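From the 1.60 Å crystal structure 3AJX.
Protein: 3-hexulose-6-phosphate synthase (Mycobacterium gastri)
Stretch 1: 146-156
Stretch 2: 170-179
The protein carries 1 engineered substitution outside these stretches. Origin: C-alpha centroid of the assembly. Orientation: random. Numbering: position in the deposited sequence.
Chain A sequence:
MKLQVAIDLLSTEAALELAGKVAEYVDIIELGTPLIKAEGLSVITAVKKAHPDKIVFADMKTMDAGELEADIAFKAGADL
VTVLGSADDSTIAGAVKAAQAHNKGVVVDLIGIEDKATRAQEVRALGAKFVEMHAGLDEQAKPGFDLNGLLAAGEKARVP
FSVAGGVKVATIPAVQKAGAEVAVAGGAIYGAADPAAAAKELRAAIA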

# COMPACT_ATOMS: atom_id res chain seq x y z
N ASP A 146 -8.29 -2.44 -22.19
CA ASP A 146 -9.14 -1.41 -22.76
C ASP A 146 -9.49 -0.35 -21.71
O ASP A 146 -9.97 -0.68 -20.63
N LEU A 147 -9.26 0.91 -22.06
CA LEU A 147 -9.54 2.02 -21.16
C LEU A 147 -11.04 2.28 -21.03
O LEU A 147 -11.50 2.88 -20.05
N ASN A 148 -11.82 1.82 -22.00
CA ASN A 148 -13.26 2.04 -21.98
C ASN A 148 -13.97 1.34 -20.82
O ASN A 148 -15.08 1.72 -20.45
N GLY A 149 -13.33 0.32 -20.26
CA GLY A 149 -13.93 -0.38 -19.13
C GLY A 149 -13.98 0.55 -17.93
O GLY A 149 -14.95 0.56 -17.18
N LEU A 150 -12.93 1.35 -17.77
CA LEU A 150 -12.85 2.30 -16.67
C LEU A 150 -13.83 3.44 -16.89
O LEU A 150 -14.47 3.92 -15.95
N LEU A 151 -13.95 3.88 -18.14
CA LEU A 151 -14.86 4.97 -18.46
C LEU A 151 -16.31 4.54 -18.25
O LEU A 151 -17.12 5.31 -17.74
N ALA A 152 -16.62 3.31 -18.63
CA ALA A 152 -17.97 2.78 -18.46
C ALA A 152 -18.31 2.71 -16.98
O ALA A 152 -19.43 3.04 -16.57
N ALA A 153 -17.35 2.28 -16.17
CA ALA A 153 -17.56 2.17 -14.74
C ALA A 153 -17.77 3.56 -14.14
O ALA A 153 -18.63 3.74 -13.28
N GLY A 154 -16.99 4.53 -14.60
CA GLY A 154 -17.13 5.88 -14.09
C GLY A 154 -18.51 6.45 -14.37
O GLY A 154 -19.13 7.07 -13.50
N GLU A 155 -18.99 6.25 -15.59
CA GLU A 155 -20.30 6.74 -15.98
C GLU A 155 -21.42 6.10 -15.16
O GLU A 155 -22.34 6.78 -14.71
N LYS A 156 -21.33 4.79 -14.96
CA LYS A 156 -22.34 4.08 -14.20
C LYS A 156 -22.29 4.39 -12.70
O LYS A 156 -23.32 4.38 -12.02
N ALA A 170 -4.52 11.24 -27.09
CA ALA A 170 -5.54 10.59 -27.92
C ALA A 170 -6.79 10.17 -27.15
O ALA A 170 -7.88 10.15 -27.71
N THR A 171 -6.63 9.84 -25.87
CA THR A 171 -7.76 9.40 -25.07
C THR A 171 -8.35 10.45 -24.11
O THR A 171 -9.34 10.18 -23.43
N ILE A 172 -7.75 11.63 -24.07
CA ILE A 172 -8.27 12.69 -23.20
C ILE A 172 -9.74 12.99 -23.53
O ILE A 172 -10.56 13.10 -22.62
N PRO A 173 -10.09 13.11 -24.82
CA PRO A 173 -11.48 13.40 -25.17
C PRO A 173 -12.47 12.36 -24.63
O PRO A 173 -13.53 12.72 -24.12
N ALA A 174 -12.11 11.09 -24.74
CA ALA A 174 -12.99 10.02 -24.25
C ALA A 174 -13.14 10.10 -22.74
O ALA A 174 -14.22 9.87 -22.20
N VAL A 175 -12.05 10.41 -22.05
CA VAL A 175 -12.07 10.52 -20.59
C VAL A 175 -12.98 11.67 -20.15
O VAL A 175 -13.77 11.53 -19.21
N GLN A 176 -12.87 12.80 -20.83
CA GLN A 176 -13.69 13.96 -20.48
C GLN A 176 -15.16 13.70 -20.83
O GLN A 176 -16.05 14.08 -20.07
N LYS A 177 -15.40 13.05 -21.96
CA LYS A 177 -16.77 12.74 -22.39
C LYS A 177 -17.47 11.82 -21.40
O LYS A 177 -18.69 11.88 -21.23
N ALA A 178 -16.70 10.95 -20.74
CA ALA A 178 -17.26 10.02 -19.76
C ALA A 178 -17.69 10.78 -18.50
O ALA A 178 -18.39 10.23 -17.65
N GLY A 179 -17.26 12.03 -18.39
CA GLY A 179 -17.63 12.85 -17.25
C GLY A 179 -16.61 12.91 -16.13
O GLY A 179 -16.92 13.36 -15.02

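The contact between these two stretches is small, 309 Å² with both sides summed, and it is built mostly from apolar side chains, with Glu-155 and Thr-171 contributing at its edges. Stretch 1 contributes Leu-147, Leu-151 and Glu-155, spaced four residues apart; stretch 2 answers with Thr-171, Ala-174, Val-175 and Ala-178. The backbones draw together along the way: the CA atoms of Leu-147 and Thr-171 lie 8.5 Å apart, while those of Leu-151 and Ala-178 are only 5.7 Å apart.

The apolar core centres on Leu-151, which points toward the other helix and is buried. Its chi1 is m and its chi2 t, the common leucine pair for a helix, and this spreads its two methyls over successive residues of stretch 2. Leu-151 CD1 sits 3.8 Å from Ala-174 CB and 3.7 Å from the carbonyl Ala-174 O, which is already the acceptor for Ala-178 N. Leu-151 CD2 lies 4.0 Å from Val-175 CG2 and 3.9 Å from Val-175 CA. The root of the same side chain is used as well, since Leu-151 CB meets Ala-178 CB at 3.9 Å. Ala-174 and Ala-178 present only methyls here, and the leucine lies close to the backbone, as its contacts with Ala-174 O and Val-175 CA attest.

Leu-147 closes the wider end with a different rotamer, chi1 t and chi2 p. Leu-147 CD2 approaches Thr-171 CB to 3.7 Å and Val-175 CG2 to 4.2 Å. Val-175, with chi1 t, points sideways, yet CG2 touches both leucines and so links the two apolar contacts. Thr-171, chi1 p, points toward stretch 1, and its CB makes the closest approach to Leu-147; its OG1 is hydrogen-bonded to a residue flanking one of the stretches.

At the other end Glu-155 packs rather than pairs. Its CA-to-CB bond runs sideways, but an extended chain (chi1 m, chi2 t, chi3 178°) brings its end nearer to stretch 2. Glu-155 CG lies 3.3 Å from Ala-178 O, and Glu-155 OE1 is 3.4 Å from Ala-178 CB, both van der Waals contacts. No hydrogen bond crosses the interface, so its fit rests on shape.

Polar interactions instead finish the helices within each stretch. Asp-146, chi1 t, caps the start of the first: Asn-148 N donates to Asp-146 OD2 at 2.9 Å, and Asn-148 ND2 adds a weak bond to Asp-146 OD1 at 3.4 Å. In stretch 2, Gly-179, the first residue to leave helical phi/psi, forms a Schellman motif, and Gly-179 N donates to Gln-176 O at 2.9 Å. Its positive phi, 97°, would jam a CB against the preceding carbonyl, so the turn itself calls for glycine.

The remaining side chains stay out of the contact: Ile-172 and Gln-176 point away, as does Ala-152, and Lys-177, all t until a p at chi4, leads its end away.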

# COMPACT_ATOMS: atom_id res chain seq x y z
CB ASP A 146 -10.43 -2.03 -23.31
CG ASP A 146 -11.30 -1.04 -24.04
OD1 ASP A 146 -12.40 -1.43 -24.47
OD2 ASP A 146 -10.88 0.13 -24.18
CB LEU A 147 -8.86 3.28 -21.69
CG LEU A 147 -9.00 4.56 -20.87
CD1 LEU A 147 -8.27 4.40 -19.54
CD2 LEU A 147 -8.42 5.73 -21.65
CB ASN A 148 -13.88 1.60 -23.31
CG ASN A 148 -13.34 2.39 -24.49
OD1 ASN A 148 -13.26 3.62 -24.45
ND2 ASN A 148 -12.97 1.69 -25.56
CB LEU A 150 -11.43 2.87 -16.55
CG LEU A 150 -10.31 1.90 -16.21
CD1 LEU A 150 -8.97 2.62 -16.30
CD2 LEU A 150 -10.51 1.33 -14.81
CB LEU A 151 -14.65 5.43 -19.91
CG LEU A 151 -13.23 5.87 -20.27
CD1 LEU A 151 -13.19 6.40 -21.70
CD2 LEU A 151 -12.75 6.93 -19.31
CB ALA A 152 -18.08 1.39 -19.09
CB ALA A 153 -16.37 1.49 -14.07
CB GLU A 155 -20.53 6.47 -17.47
CG GLU A 155 -19.54 7.18 -18.38
CD GLU A 155 -19.55 6.64 -19.80
OE1 GLU A 155 -18.80 7.17 -20.64
OE2 GLU A 155 -20.30 5.68 -20.07
CB LYS A 156 -22.19 2.57 -14.41
CG LYS A 156 -23.29 1.73 -13.77
CD LYS A 156 -23.17 0.27 -14.18
CE LYS A 156 -24.37 -0.54 -13.71
NZ LYS A 156 -24.28 -1.97 -14.12
CB ALA A 170 -4.93 9.38 -28.63
CB THR A 171 -7.41 8.13 -24.25
OG1 THR A 171 -6.15 8.32 -23.59
CG2 THR A 171 -7.32 6.91 -25.17
CB ILE A 172 -7.42 13.99 -23.33
CG1 ILE A 172 -6.15 13.86 -22.48
CG2 ILE A 172 -8.23 15.20 -22.88
CD1 ILE A 172 -6.40 13.88 -20.98
CB PRO A 173 -11.46 13.43 -26.70
CG PRO A 173 -10.10 13.98 -26.98
CD PRO A 173 -9.23 13.19 -26.02
CB ALA A 174 -12.43 8.66 -24.66
CB VAL A 175 -10.65 10.74 -20.03
CG1 VAL A 175 -10.70 11.04 -18.54
CG2 VAL A 175 -9.81 9.49 -20.28
CB GLN A 176 -13.18 15.20 -21.21
CG GLN A 176 -13.94 16.47 -20.87
CD GLN A 176 -13.14 17.72 -21.19
OE1 GLN A 176 -12.33 17.74 -22.12
NE2 GLN A 176 -13.37 18.79 -20.43
CB LYS A 177 -16.75 12.09 -23.78
CG LYS A 177 -18.12 11.73 -24.32
CD LYS A 177 -18.01 11.00 -25.66
CE LYS A 177 -19.38 10.60 -26.19
NZ LYS A 177 -20.23 11.79 -26.46
CB ALA A 178 -16.23 8.95 -19.41